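Local coordinates for pesticidal crystal protein Cry2Aa (Bacillus thuringiensis serovar kurstaki, PDB 1I5P) that binds midgut epithelial cells of dipteran and lepidopteran larvae and promotes their colloid-osmotic lysis, at residues I496-A501 / M620-V625. Residues are numbered along the deposited sequence; the frame is centred on the assembly and turned at random.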
ATOM      1  N   ILE A 496      -7.312  -1.579  10.871  1.00 11.51           N
ATOM      2  CA  ILE A 496      -7.037  -2.994  10.675  1.00 11.22           C
ATOM      3  C   ILE A 496      -7.536  -3.342   9.288  1.00 11.35           C
ATOM      4  O   ILE A 496      -8.717  -3.168   8.996  1.00 11.62           O
ATOM      5  CB  ILE A 496      -7.802  -3.905  11.667  1.00 12.38           C
ATOM      6  CG1 ILE A 496      -7.303  -3.687  13.097  1.00 11.26           C
ATOM      7  CG2 ILE A 496      -7.615  -5.370  11.258  1.00  6.42           C
ATOM      8  CD1 ILE A 496      -8.006  -4.584  14.124  1.00 10.78           C
ATOM      9  N   SER A 497      -6.644  -3.817   8.428  1.00 12.89           N
ATOM     10  CA  SER A 497      -7.053  -4.191   7.090  1.00 13.43           C
ATOM     11  C   SER A 497      -7.955  -5.405   7.187  1.00 14.60           C
ATOM     12  O   SER A 497      -7.638  -6.374   7.890  1.00 14.25           O
ATOM     13  CB  SER A 497      -5.844  -4.540   6.218  1.00 13.53           C
ATOM     14  OG  SER A 497      -6.271  -5.201   5.039  1.00 13.64           O
ATOM     15  N   PRO A 498      -9.096  -5.369   6.490  1.00 13.35           N
ATOM     16  CA  PRO A 498     -10.038  -6.484   6.502  1.00 13.46           C
ATOM     17  C   PRO A 498      -9.373  -7.752   5.996  1.00 13.47           C
ATOM     18  O   PRO A 498      -9.861  -8.850   6.235  1.00 11.06           O
ATOM     19  CB  PRO A 498     -11.144  -5.996   5.574  1.00 15.28           C
ATOM     20  CG  PRO A 498     -11.164  -4.522   5.847  1.00 13.37           C
ATOM     21  CD  PRO A 498      -9.682  -4.203   5.804  1.00 14.96           C
ATOM     22  N   ILE A 499      -8.252  -7.598   5.297  1.00 13.78           N
ATOM     23  CA  ILE A 499      -7.536  -8.745   4.750  1.00 13.68           C
ATOM     24  C   ILE A 499      -6.804  -9.526   5.837  1.00 13.09           C
ATOM     25  O   ILE A 499      -6.601 -10.738   5.717  1.00 13.93           O
ATOM     26  CB  ILE A 499      -6.495  -8.311   3.679  1.00 16.32           C
ATOM     27  CG1 ILE A 499      -7.171  -7.461   2.593  1.00 17.59           C
ATOM     28  CG2 ILE A 499      -5.817  -9.542   3.081  1.00 11.90           C
ATOM     29  CD1 ILE A 499      -8.459  -8.039   2.037  1.00 19.01           C
ATOM     30  N   HIS A 500      -6.427  -8.826   6.903  1.00 11.60           N
ATOM     31  CA  HIS A 500      -5.683  -9.421   8.013  1.00 13.34           C
ATOM     32  C   HIS A 500      -6.591 -10.030   9.072  1.00 14.31           C
ATOM     33  O   HIS A 500      -6.509  -9.691  10.257  1.00 14.25           O
ATOM     34  CB  HIS A 500      -4.788  -8.356   8.643  1.00 12.45           C
ATOM     35  CG  HIS A 500      -3.778  -7.787   7.697  1.00 14.31           C
ATOM     36  ND1 HIS A 500      -3.152  -6.576   7.914  1.00 12.75           N
ATOM     37  CD2 HIS A 500      -3.253  -8.281   6.550  1.00 16.18           C
ATOM     38  CE1 HIS A 500      -2.286  -6.352   6.944  1.00 15.65           C
ATOM     39  NE2 HIS A 500      -2.325  -7.371   6.104  1.00 16.06           N
ATOM     40  N   ALA A 501      -7.450 -10.942   8.641  1.00 13.91           N
ATOM     41  CA  ALA A 501      -8.376 -11.591   9.549  1.00 14.11           C
ATOM     42  C   ALA A 501      -7.782 -12.814  10.221  1.00 13.85           C
ATOM     43  O   ALA A 501      -6.814 -13.405   9.735  1.00 12.88           O
ATOM     44  CB  ALA A 501      -9.637 -11.986   8.799  1.00 13.80           C
ATOM     45  N   MET A 620     -14.231  -2.700   3.626  1.00 14.63           N
ATOM     46  CA  MET A 620     -13.053  -1.942   3.210  1.00 13.06           C
ATOM     47  C   MET A 620     -12.020  -1.551   4.262  1.00 12.93           C
ATOM     48  O   MET A 620     -10.816  -1.614   3.997  1.00 12.80           O
ATOM     49  CB  MET A 620     -13.520  -0.713   2.437  1.00 13.97           C
ATOM     50  CG  MET A 620     -14.357  -1.097   1.221  1.00 12.29           C
ATOM     51  SD  MET A 620     -15.173   0.293   0.457  1.00 12.97           S
ATOM     52  CE  MET A 620     -13.765   1.036  -0.384  1.00 10.51           C
ATOM     53  N   ASN A 621     -12.471  -1.121   5.439  1.00 11.71           N
ATOM     54  CA  ASN A 621     -11.539  -0.763   6.501  1.00 12.17           C
ATOM     55  C   ASN A 621     -12.185  -0.886   7.869  1.00 13.13           C
ATOM     56  O   ASN A 621     -13.400  -0.755   8.021  1.00 12.06           O
ATOM     57  CB  ASN A 621     -11.005   0.665   6.329  1.00 11.97           C
ATOM     58  CG  ASN A 621      -9.576   0.827   6.871  1.00 15.61           C
ATOM     59  OD1 ASN A 621      -9.099   0.016   7.672  1.00 11.81           O
ATOM     60  ND2 ASN A 621      -8.891   1.883   6.430  1.00 12.22           N
ATOM     61  N   ILE A 622     -11.344  -1.141   8.861  1.00 13.16           N
ATOM     62  CA  ILE A 622     -11.781  -1.279  10.238  1.00 13.93           C
ATOM     63  C   ILE A 622     -11.000  -0.214  10.986  1.00 14.24           C
ATOM     64  O   ILE A 622      -9.770  -0.268  11.048  1.00 15.73           O
ATOM     65  CB  ILE A 622     -11.423  -2.682  10.792  1.00 13.97           C
ATOM     66  CG1 ILE A 622     -12.109  -3.761   9.950  1.00 13.53           C
ATOM     67  CG2 ILE A 622     -11.846  -2.800  12.255  1.00 11.44           C
ATOM     68  CD1 ILE A 622     -11.553  -5.169  10.176  1.00 13.28           C
ATOM     69  N   MET A 623     -11.696   0.762  11.545  1.00 13.54           N
ATOM     70  CA  MET A 623     -10.991   1.813  12.258  1.00 18.10           C
ATOM     71  C   MET A 623     -11.533   2.137  13.633  1.00 16.04           C
ATOM     72  O   MET A 623     -12.735   2.342  13.816  1.00 15.78           O
ATOM     73  CB  MET A 623     -10.942   3.088  11.417  1.00 19.58           C
ATOM     74  CG  MET A 623     -12.249   3.443  10.780  1.00 29.28           C
ATOM     75  SD  MET A 623     -12.249   3.038   9.036  1.00 32.70           S
ATOM     76  CE  MET A 623     -13.453   4.234   8.468  1.00 26.54           C
ATOM     77  N   PHE A 624     -10.619   2.163  14.600  1.00 15.31           N
ATOM     78  CA  PHE A 624     -10.947   2.487  15.981  1.00 14.46           C
ATOM     79  C   PHE A 624     -10.525   3.935  16.182  1.00 14.13           C
ATOM     80  O   PHE A 624      -9.357   4.289  15.997  1.00 12.75           O
ATOM     81  CB  PHE A 624     -10.194   1.572  16.946  1.00 15.40           C
ATOM     82  CG  PHE A 624     -10.532   0.119  16.785  1.00 16.76           C
ATOM     83  CD1 PHE A 624      -9.979  -0.622  15.753  1.00 16.33           C
ATOM     84  CD2 PHE A 624     -11.431  -0.500  17.648  1.00 18.27           C
ATOM     85  CE1 PHE A 624     -10.312  -1.962  15.578  1.00 16.95           C
ATOM     86  CE2 PHE A 624     -11.774  -1.848  17.478  1.00 15.75           C
ATOM     87  CZ  PHE A 624     -11.211  -2.574  16.439  1.00 16.57           C
ATOM     88  N   VAL A 625     -11.488   4.766  16.553  1.00 13.06           N
ATOM     89  CA  VAL A 625     -11.238   6.182  16.744  1.00 14.49           C
ATOM     90  C   VAL A 625     -11.556   6.597  18.179  1.00 13.64           C
ATOM     91  O   VAL A 625     -12.536   6.132  18.762  1.00 13.82           O
ATOM     92  CB  VAL A 625     -12.110   6.995  15.756  1.00 14.97           C
ATOM     93  CG1 VAL A 625     -11.802   8.476  15.870  1.00 16.95           C
ATOM     94  CG2 VAL A 625     -11.862   6.491  14.332  1.00 13.82           C
TER
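Ile496 and Ile622 both hold CG1 anti to the carbonyl carbon (chi1 -67° and -60°), and their extended outer torsions carry each CD1 away from its own backbone. Paired in antiparallel register on one face of the sheet, the two side chains meet first at their branch points, CB of Ile496 lying 3.9 Å from CB of Ile622; farther out, CG2 of Ile496 meets CD1 of Ile622. The other arm of Ile496 reaches the Phe624 ring, its CD1 3.8 Å from CE1. Beta-branched isoleucine suits such a strand pair, since it offers apolar atoms in two directions from one CB. Phe624 is also stacked on Phe494, and Tyr534 of strand 530-537 touches both isoleucines, so this face belongs to the core between the two sheets of the C-terminal beta sandwich.

The backbones are joined unequally. Ile496 N donates to Ile622 O at 2.8 Å, whereas the return bond from Ile622 N to Ile496 O is weak at 3.3 Å. Ile622 N also makes a short but bent contact with OD1 of its neighbour Asn621, a second weak bond, so this one N-H is shared between two acceptors.

Beyond Ile496 the strand pairing stops. Pro498, which has no N-H to donate, lays its ring against the other backbone, CD 3.4 Å from Met620 O; that oxygen accepts from Asn518 ND2. Ser497 and His500 close a type I turn, and Ser497 OG accepts from Ile499 N in an ST turn. Between 496-501 and 620-625, one firm and one weak backbone bond with buried apolar packing hold the last strand residue, while proline and the serine-stabilised turn lead the chain out of the sheet.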